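Local structure of probable glucarate dehydratase (Mycobacterium smegmatis str. MC2 155, 3VDG) at residues A[67-72]-A[144-149]; A[28-33]-A[61-66]; A[174-179]-A[189-194]. The protein probably catalyses the dehydration of glucarate as a metal-dependent member of the enolase superfamily. All blocks are in the same frame, centred on the assembly; numbering follows the deposited sequence.

Contact 1 of 3, residues A[67-72]-A[144-149]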
loop_
_atom_site.group_PDB
_atom_site.type_symbol
_atom_site.label_atom_id
_atom_site.label_comp_id
_atom_site.label_asym_id
_atom_site.label_seq_id
_atom_site.Cartn_x
_atom_site.Cartn_y
_atom_site.Cartn_z
ATOM N N ALA A 67 -10.313 -23.585 -12.951
ATOM C CA ALA A 67 -11.601 -23.723 -12.261
ATOM C C ALA A 67 -12.758 -23.400 -13.215
ATOM O O ALA A 67 -13.922 -23.434 -12.828
ATOM C CB ALA A 67 -11.658 -22.797 -11.053
ATOM N N GLY A 68 -12.441 -23.044 -14.457
ATOM C CA GLY A 68 -13.480 -22.578 -15.384
ATOM C C GLY A 68 -14.074 -21.213 -15.029
ATOM O O GLY A 68 -15.130 -20.853 -15.515
ATOM N N LEU A 69 -13.416 -20.441 -14.173
ATOM C CA LEU A 69 -13.873 -19.066 -13.902
ATOM C C LEU A 69 -13.058 -18.115 -14.773
ATOM O O LEU A 69 -11.867 -18.321 -14.954
ATOM C CB LEU A 69 -13.669 -18.691 -12.437
ATOM C CG LEU A 69 -14.430 -19.560 -11.443
ATOM C CD1 LEU A 69 -14.037 -19.180 -10.025
ATOM C CD2 LEU A 69 -15.927 -19.407 -11.659
ATOM N N THR A 70 -13.689 -17.082 -15.314
ATOM C CA THR A 70 -12.973 -16.154 -16.212
ATOM C C THR A 70 -12.988 -14.768 -15.589
ATOM O O THR A 70 -14.044 -14.294 -15.166
ATOM C CB THR A 70 -13.630 -16.109 -17.618
ATOM O OG1 THR A 70 -13.421 -17.369 -18.270
ATOM C CG2 THR A 70 -13.014 -14.998 -18.489
ATOM N N GLY A 71 -11.826 -14.124 -15.532
ATOM C CA GLY A 71 -11.740 -12.755 -14.993
ATOM C C GLY A 71 -11.608 -11.747 -16.143
ATOM O O GLY A 71 -11.076 -12.070 -17.216
ATOM N N LEU A 72 -12.051 -10.516 -15.907
ATOM C CA LEU A 72 -12.056 -9.493 -16.952
ATOM C C LEU A 72 -11.115 -8.357 -16.568
ATOM O O LEU A 72 -11.035 -7.976 -15.398
ATOM C CB LEU A 72 -13.475 -8.915 -17.133
ATOM C CG LEU A 72 -14.563 -9.939 -17.491
ATOM C CD1 LEU A 72 -15.924 -9.240 -17.630
ATOM C CD2 LEU A 72 -14.140 -10.658 -18.759
ATOM N N LEU A 144 -8.095 -10.209 -9.712
ATOM C CA LEU A 144 -8.961 -9.830 -8.585
ATOM C C LEU A 144 -10.414 -10.226 -8.867
ATOM O O LEU A 144 -11.161 -10.601 -7.957
ATOM C CB LEU A 144 -8.874 -8.326 -8.316
ATOM C CG LEU A 144 -7.516 -7.857 -7.762
ATOM C CD1 LEU A 144 -7.513 -6.339 -7.590
ATOM C CD2 LEU A 144 -7.219 -8.520 -6.435
ATOM N N ASP A 145 -10.836 -10.070 -10.121
ATOM C CA ASP A 145 -12.182 -10.480 -10.523
ATOM C C ASP A 145 -12.354 -11.991 -10.221
ATOM O O ASP A 145 -13.339 -12.394 -9.607
ATOM C CB ASP A 145 -12.393 -10.149 -12.019
ATOM C CG ASP A 145 -13.824 -10.398 -12.520
ATOM O OD1 ASP A 145 -14.771 -10.583 -11.717
ATOM O OD2 ASP A 145 -13.999 -10.394 -13.767
ATOM N N VAL A 146 -11.396 -12.822 -10.633
ATOM C CA VAL A 146 -11.463 -14.256 -10.303
ATOM C C VAL A 146 -11.414 -14.491 -8.787
ATOM O O VAL A 146 -12.215 -15.256 -8.246
ATOM C CB VAL A 146 -10.373 -15.093 -11.012
ATOM C CG1 VAL A 146 -10.533 -16.580 -10.656
ATOM C CG2 VAL A 146 -10.482 -14.924 -12.535
ATOM N N GLN A 147 -10.516 -13.803 -8.088
ATOM C CA GLN A 147 -10.468 -13.958 -6.627
ATOM C C GLN A 147 -11.854 -13.716 -6.041
ATOM O O GLN A 147 -12.314 -14.468 -5.180
ATOM C CB GLN A 147 -9.483 -12.968 -6.004
ATOM C CG GLN A 147 -8.021 -13.288 -6.288
ATOM C CD GLN A 147 -7.094 -12.286 -5.640
ATOM O OE1 GLN A 147 -7.433 -11.708 -4.619
ATOM N NE2 GLN A 147 -5.915 -12.090 -6.218
ATOM N N GLY A 148 -12.499 -12.632 -6.476
ATOM C CA GLY A 148 -13.820 -12.271 -5.936
ATOM C C GLY A 148 -14.845 -13.341 -6.278
ATOM O O GLY A 148 -15.656 -13.732 -5.443
ATOM N N GLN A 149 -14.802 -13.846 -7.506
ATOM C CA GLN A 149 -15.776 -14.848 -7.907
ATOM C C GLN A 149 -15.616 -16.127 -7.096
ATOM O O GLN A 149 -16.585 -16.725 -6.646
ATOM C CB GLN A 149 -15.648 -15.183 -9.391
ATOM C CG GLN A 149 -16.081 -14.048 -10.314
ATOM C CD GLN A 149 -15.797 -14.412 -11.746
ATOM O OE1 GLN A 149 -16.191 -15.493 -12.194
ATOM N NE2 GLN A 149 -15.067 -13.545 -12.466
HETATM O O HOH W 1 -16.413 -16.715 -14.625
#
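Gln149 of the helix reaches across to Thr70. From its CB the chain runs extended, with CG anti to the carbonyl carbon (chi1 -69°), and slides past Leu69 in the opposite direction, so that Leu69 CD2 lies 4.0 Å from Gln149 OE1. At the tip the amide splits its work. Gln149 NE2 donates to Thr70 O at 3.0 Å, nearly straight at 171° and close to the amide plane, although it meets the carbonyl from above its plane. The same nitrogen also donates to Asp145 OD1 one turn earlier, while OE1 accepts from a water that takes the Thr70 N-H; both ends of the amide are thus engaged and its flip is fixed. Asp145 OD2 receives Leu72 N at 2.9 Å through its anti lone pair, and its OD1 has a further donor in Leu401 N. Beside these polar bonds, Val146 CG2 rests 3.4 Å from Gly71 N, where the absent side chain lets helix and strand close up. Helix 131-151 thereby packs on edge strand 70-75 of the three-stranded sheet in the N-terminal alpha+beta capping domain, as in other enolase superfamily members, with Val146 touching Thr65 of strand 55-65 and Leu144 facing helix 323-336.

Contact 2 of 3, residues A[28-33]-A[61-66]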
loop_
_atom_site.group_PDB
_atom_site.type_symbol
_atom_site.label_atom_id
_atom_site.label_comp_id
_atom_site.label_asym_id
_atom_site.label_seq_id
_atom_site.Cartn_x
_atom_site.Cartn_y
_atom_site.Cartn_z
ATOM N N ILE A 28 -6.269 -22.507 -7.753
ATOM C CA ILE A 28 -6.957 -21.964 -8.933
ATOM C C ILE A 28 -5.975 -21.102 -9.710
ATOM O O ILE A 28 -5.505 -20.069 -9.234
ATOM C CB ILE A 28 -8.239 -21.189 -8.574
ATOM C CG1 ILE A 28 -8.788 -20.447 -9.809
ATOM C CG2 ILE A 28 -8.016 -20.262 -7.379
ATOM C CD1 ILE A 28 -10.183 -19.914 -9.563
ATOM N N ARG A 29 -5.632 -21.555 -10.898
ATOM C CA ARG A 29 -4.517 -20.982 -11.601
ATOM C C ARG A 29 -4.882 -20.688 -13.053
ATOM O O ARG A 29 -5.872 -21.205 -13.592
ATOM C CB ARG A 29 -3.287 -21.892 -11.489
ATOM C CG ARG A 29 -3.482 -23.300 -12.051
ATOM C CD ARG A 29 -3.183 -23.336 -13.546
ATOM N NE ARG A 29 -3.172 -24.702 -14.075
ATOM C CZ ARG A 29 -2.794 -25.023 -15.309
ATOM N NH1 ARG A 29 -2.378 -24.080 -16.157
ATOM N NH2 ARG A 29 -2.791 -26.293 -15.688
ATOM N N ILE A 30 -4.074 -19.851 -13.673
ATOM C CA ILE A 30 -4.358 -19.348 -15.001
ATOM C C ILE A 30 -4.035 -20.411 -16.052
ATOM O O ILE A 30 -2.964 -21.026 -15.997
ATOM C CB ILE A 30 -3.487 -18.094 -15.258
ATOM C CG1 ILE A 30 -3.935 -16.959 -14.315
ATOM C CG2 ILE A 30 -3.545 -17.695 -16.740
ATOM C CD1 ILE A 30 -2.895 -15.854 -14.141
ATOM N N THR A 31 -4.949 -20.609 -17.006
ATOM C CA THR A 31 -4.700 -21.539 -18.107
ATOM C C THR A 31 -4.429 -20.796 -19.421
ATOM O O THR A 31 -3.867 -21.349 -20.351
ATOM C CB THR A 31 -5.871 -22.518 -18.295
ATOM O OG1 THR A 31 -7.083 -21.778 -18.461
ATOM C CG2 THR A 31 -5.994 -23.464 -17.075
ATOM N N GLY A 32 -4.803 -19.525 -19.490
ATOM C CA GLY A 32 -4.617 -18.755 -20.717
ATOM C C GLY A 32 -5.342 -17.430 -20.612
ATOM O O GLY A 32 -6.068 -17.192 -19.645
ATOM N N ALA A 33 -5.116 -16.552 -21.587
ATOM C CA ALA A 33 -5.862 -15.306 -21.684
ATOM C C ALA A 33 -6.262 -15.067 -23.133
ATOM O O ALA A 33 -5.482 -15.305 -24.055
ATOM C CB ALA A 33 -5.024 -14.147 -21.191
ATOM N N ILE A 61 -9.416 -8.149 -21.824
ATOM C CA ILE A 61 -8.740 -9.353 -21.354
ATOM C C ILE A 61 -9.759 -10.273 -20.715
ATOM O O ILE A 61 -10.504 -9.864 -19.827
ATOM C CB ILE A 61 -7.619 -9.067 -20.315
ATOM C CG1 ILE A 61 -6.337 -8.588 -21.002
ATOM C CG2 ILE A 61 -7.241 -10.337 -19.553
ATOM C CD1 ILE A 61 -6.442 -7.209 -21.598
ATOM N N GLN A 62 -9.800 -11.513 -21.193
ATOM C CA GLN A 62 -10.580 -12.562 -20.532
ATOM C C GLN A 62 -9.542 -13.541 -20.019
ATOM O O GLN A 62 -8.807 -14.160 -20.802
ATOM C CB GLN A 62 -11.546 -13.232 -21.513
ATOM C CG GLN A 62 -12.845 -12.461 -21.719
ATOM C CD GLN A 62 -13.645 -12.977 -22.910
ATOM O OE1 GLN A 62 -13.167 -12.950 -24.043
ATOM N NE2 GLN A 62 -14.860 -13.445 -22.655
ATOM N N LEU A 63 -9.423 -13.632 -18.698
ATOM C CA LEU A 63 -8.347 -14.414 -18.104
ATOM C C LEU A 63 -8.981 -15.720 -17.631
ATOM O O LEU A 63 -9.828 -15.709 -16.740
ATOM C CB LEU A 63 -7.724 -13.649 -16.925
ATOM C CG LEU A 63 -6.594 -14.391 -16.212
ATOM C CD1 LEU A 63 -5.385 -14.451 -17.126
ATOM C CD2 LEU A 63 -6.210 -13.739 -14.885
ATOM N N ASP A 64 -8.574 -16.831 -18.243
ATOM C CA ASP A 64 -9.185 -18.141 -18.003
ATOM C C ASP A 64 -8.402 -18.967 -16.981
ATOM O O ASP A 64 -7.171 -18.900 -16.937
ATOM C CB ASP A 64 -9.268 -18.892 -19.334
ATOM C CG ASP A 64 -10.138 -18.154 -20.353
ATOM O OD1 ASP A 64 -11.228 -17.681 -19.969
ATOM O OD2 ASP A 64 -9.734 -18.036 -21.529
ATOM N N THR A 65 -9.114 -19.749 -16.170
ATOM C CA THR A 65 -8.485 -20.530 -15.092
ATOM C C THR A 65 -8.900 -22.006 -15.161
ATOM O O THR A 65 -9.874 -22.354 -15.828
ATOM C CB THR A 65 -8.902 -20.020 -13.697
ATOM O OG1 THR A 65 -10.307 -20.248 -13.516
ATOM C CG2 THR A 65 -8.589 -18.528 -13.530
ATOM N N ASP A 66 -8.198 -22.862 -14.423
ATOM C CA ASP A 66 -8.520 -24.292 -14.445
ATOM C C ASP A 66 -9.772 -24.595 -13.627
ATOM O O ASP A 66 -10.249 -25.726 -13.618
ATOM C CB ASP A 66 -7.326 -25.146 -13.980
ATOM C CG ASP A 66 -6.911 -24.850 -12.530
ATOM O OD1 ASP A 66 -7.384 -23.849 -11.939
ATOM O OD2 ASP A 66 -6.116 -25.637 -11.968
HETATM O O HOH W 2 -3.994 -27.318 -13.096
HETATM O O HOH W 3 -9.312 -23.116 -18.872
#
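Backbone hydrogen bonds join Thr31 and Gly32 to the same residue, Asp64: Thr31 N donates to Asp64 O at 2.8 Å, and Asp64 N to Gly32 O at 2.9 Å. Two residues facing one make a classic beta bulge, which shifts the antiparallel register between the Ile30-Thr65 and Ala33-Leu63 pairs. Beyond the bulge, Asp66 grips Arg29 twice, its N donating to Arg29 O and its OD1 taking Arg29 N at 172° from above the carboxylate plane.

Charged contacts are looser. Arg29 NE lies 3.7 Å from Asp66 OD2, a long salt bridge with the two planes turned 56° apart, and a water bridges the same two atoms. The Arg29 chain bends at chi2 (87°), which folds its guanidinium back so that NH1 reaches Ile30 O and Thr31 CG2 lies over one face, toward its rim.

Ile30 and Leu63 make apolar contact, crossing at about a right angle, Ile30 CG2 being 3.7 Å from Leu63 CD1; Ala33 CB touches the same methyl at 4.1 Å. Strand 30-41 is laid along the central strand 55-65 of the capping-domain sheet, while Leu63 packs on helix 131-151 and Ile30 and Ala33 on helix 79-92.

Contact 3 of 3, residues A[174-179]-A[189-194]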
loop_
_atom_site.group_PDB
_atom_site.type_symbol
_atom_site.label_atom_id
_atom_site.label_comp_id
_atom_site.label_asym_id
_atom_site.label_seq_id
_atom_site.Cartn_x
_atom_site.Cartn_y
_atom_site.Cartn_z
ATOM N N PHE A 174 -15.536 19.068 -23.041
ATOM C CA PHE A 174 -14.524 19.292 -24.070
ATOM C C PHE A 174 -15.048 20.317 -25.079
ATOM O O PHE A 174 -16.211 20.290 -25.465
ATOM C CB PHE A 174 -14.303 18.018 -24.883
ATOM C CG PHE A 174 -13.502 16.952 -24.177
ATOM C CD1 PHE A 174 -14.112 16.094 -23.264
ATOM C CD2 PHE A 174 -12.162 16.771 -24.475
ATOM C CE1 PHE A 174 -13.387 15.092 -22.644
ATOM C CE2 PHE A 174 -11.422 15.764 -23.860
ATOM C CZ PHE A 174 -12.046 14.922 -22.939
ATOM N N TYR A 175 -14.180 21.206 -25.526
ATOM C CA TYR A 175 -14.436 21.885 -26.798
ATOM C C TYR A 175 -14.493 20.788 -27.859
ATOM O O TYR A 175 -13.719 19.819 -27.790
ATOM C CB TYR A 175 -13.277 22.849 -27.084
ATOM C CG TYR A 175 -13.215 23.987 -26.085
ATOM C CD1 TYR A 175 -14.156 25.014 -26.114
ATOM C CD2 TYR A 175 -12.254 24.007 -25.085
ATOM C CE1 TYR A 175 -14.111 26.059 -25.197
ATOM C CE2 TYR A 175 -12.193 25.043 -24.168
ATOM C CZ TYR A 175 -13.124 26.070 -24.233
ATOM O OH TYR A 175 -13.063 27.111 -23.332
ATOM N N LYS A 176 -15.403 20.906 -28.828
ATOM C CA LYS A 176 -15.532 19.882 -29.860
ATOM C C LYS A 176 -16.119 20.471 -31.144
ATOM O O LYS A 176 -16.918 21.410 -31.095
ATOM C CB LYS A 176 -16.433 18.713 -29.377
ATOM C CG LYS A 176 -17.879 19.111 -29.095
ATOM C CD LYS A 176 -18.730 17.974 -28.509
ATOM C CE LYS A 176 -18.921 16.829 -29.486
ATOM N NZ LYS A 176 -19.579 17.268 -30.756
ATOM N N TRP A 177 -15.737 19.909 -32.281
ATOM C CA TRP A 177 -16.444 20.186 -33.532
ATOM C C TRP A 177 -17.799 19.553 -33.502
ATOM O O TRP A 177 -18.076 18.731 -32.638
ATOM C CB TRP A 177 -15.704 19.588 -34.704
ATOM C CG TRP A 177 -14.297 20.084 -34.908
ATOM C CD1 TRP A 177 -13.747 21.312 -34.533
ATOM C CD2 TRP A 177 -13.221 19.370 -35.585
ATOM N NE1 TRP A 177 -12.431 21.385 -34.916
ATOM C CE2 TRP A 177 -12.059 20.250 -35.557
ATOM C CE3 TRP A 177 -13.107 18.123 -36.179
ATOM C CZ2 TRP A 177 -10.849 19.875 -36.101
ATOM C CZ3 TRP A 177 -11.877 17.756 -36.728
ATOM C CH2 TRP A 177 -10.776 18.617 -36.687
ATOM N N ALA A 178 -18.654 19.910 -34.460
ATOM C CA ALA A 178 -20.004 19.370 -34.515
ATOM C C ALA A 178 -19.983 17.919 -34.979
ATOM O O ALA A 178 -20.845 17.125 -34.605
ATOM C CB ALA A 178 -20.871 20.206 -35.459
ATOM N N ALA A 179 -19.001 17.580 -35.803
ATOM C CA ALA A 179 -18.989 16.292 -36.476
ATOM C C ALA A 179 -17.578 15.989 -36.877
ATOM O O ALA A 179 -16.783 16.897 -37.037
ATOM C CB ALA A 179 -19.861 16.349 -37.727
ATOM N N GLY A 189 -23.646 18.650 -30.681
ATOM C CA GLY A 189 -23.357 19.911 -31.347
ATOM C C GLY A 189 -21.927 20.329 -31.067
ATOM O O GLY A 189 -21.221 19.668 -30.302
ATOM N N ALA A 190 -21.493 21.418 -31.694
ATOM C CA ALA A 190 -20.157 21.976 -31.476
ATOM C C ALA A 190 -20.117 22.704 -30.141
ATOM O O ALA A 190 -21.141 23.185 -29.648
ATOM C CB ALA A 190 -19.789 22.941 -32.608
ATOM N N ALA A 191 -18.938 22.771 -29.537
ATOM C CA ALA A 191 -18.744 23.633 -28.386
ATOM C C ALA A 191 -17.425 24.311 -28.625
ATOM O O ALA A 191 -16.391 23.661 -28.566
ATOM C CB ALA A 191 -18.698 22.830 -27.086
ATOM N N LEU A 192 -17.456 25.616 -28.892
ATOM C CA LEU A 192 -16.250 26.331 -29.289
ATOM C C LEU A 192 -16.113 27.647 -28.545
ATOM O O LEU A 192 -15.235 28.439 -28.852
ATOM C CB LEU A 192 -16.253 26.583 -30.809
ATOM C CG LEU A 192 -16.315 25.305 -31.648
ATOM C CD1 LEU A 192 -16.653 25.622 -33.108
ATOM C CD2 LEU A 192 -15.006 24.524 -31.512
ATOM N N ASP A 193 -16.977 27.867 -27.555
ATOM C CA ASP A 193 -16.964 29.102 -26.773
ATOM C C ASP A 193 -17.739 28.852 -25.482
ATOM O O ASP A 193 -18.288 27.769 -25.304
ATOM C CB ASP A 193 -17.606 30.240 -27.579
ATOM C CG ASP A 193 -18.984 29.866 -28.116
ATOM O OD1 ASP A 193 -19.678 29.022 -27.502
ATOM O OD2 ASP A 193 -19.382 30.416 -29.161
ATOM N N PRO A 194 -17.773 29.836 -24.574
ATOM C CA PRO A 194 -18.403 29.633 -23.274
ATOM C C PRO A 194 -19.854 29.185 -23.328
ATOM O O PRO A 194 -20.228 28.296 -22.570
ATOM C CB PRO A 194 -18.263 31.000 -22.609
ATOM C CG PRO A 194 -16.961 31.492 -23.158
ATOM C CD PRO A 194 -17.042 31.115 -24.614
#
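Lys176 and Ala191 form a single antiparallel bridge, the tight part of this contact. Lys176 N donates to Ala191 O and Ala191 N to Lys176 O, each at 2.9 Å. CA-H...O contacts flank it: Tyr175 CA lies 3.2 Å from Ala191 O, and Ala190 CA approaches Lys176 O. That Ala191 oxygen also sits at the edge of the Tyr175 ring, in its plane, 3.6 Å from CD1. Tyr175 and Ala191 are buried, both packing on Ile197 of helix 194-208, and Tyr175 meets Phe220 edge to face. The Phe174 side chain lies about 4 Å from a bound acetate, which may mark the pocket side.

The other side is looser. Ala178 CB and Ala190 CB touch at 4.1 Å, and the exposed Leu192 brings CD2 no nearer than 3.7 Å to Lys176 O. Asp193 occupies the N-cap position of helix 194-208, its OD1 accepting from Gly196 N.

The Lys176 chain, bent at chi3 (-66°) and chi4 (-59°), curls back to place NZ between two carbonyls. It lies nearly along the C=O axis of Trp177 O at 2.8 Å, and meets Gly189 O at 2.9 Å from above the carbonyl plane. Asp186 OD2 adds a salt bridge. Two carbonyl oxygens and a carboxylate probably keep this lysine protonated while it draws together the 177 and 189 arms of the barrel loop between strand 166-174 and helix 194-208.

From the N terminus, contact 2 comes first: residues 61-66 return beside 28-33 and close a loop of 27 residues that includes the strand pair 46-47 and 50-51. The chain turns directly into 67-72, where contact 1 opens, and it closes only when helix 131-151 arrives after 71 residues, a little over half of them helical. These two contacts follow in series and touch, Gly71 O meeting Leu63 N and Val146 packing on Ile28, so that sheet and helix form one N-terminal unit. Contact 3, without nesting or crossing, later closes the short loop between strand 166-174 and helix 194-208 in the barrel domain. Its centre lies about 42 Å from that of contact 1, across the chain's centre.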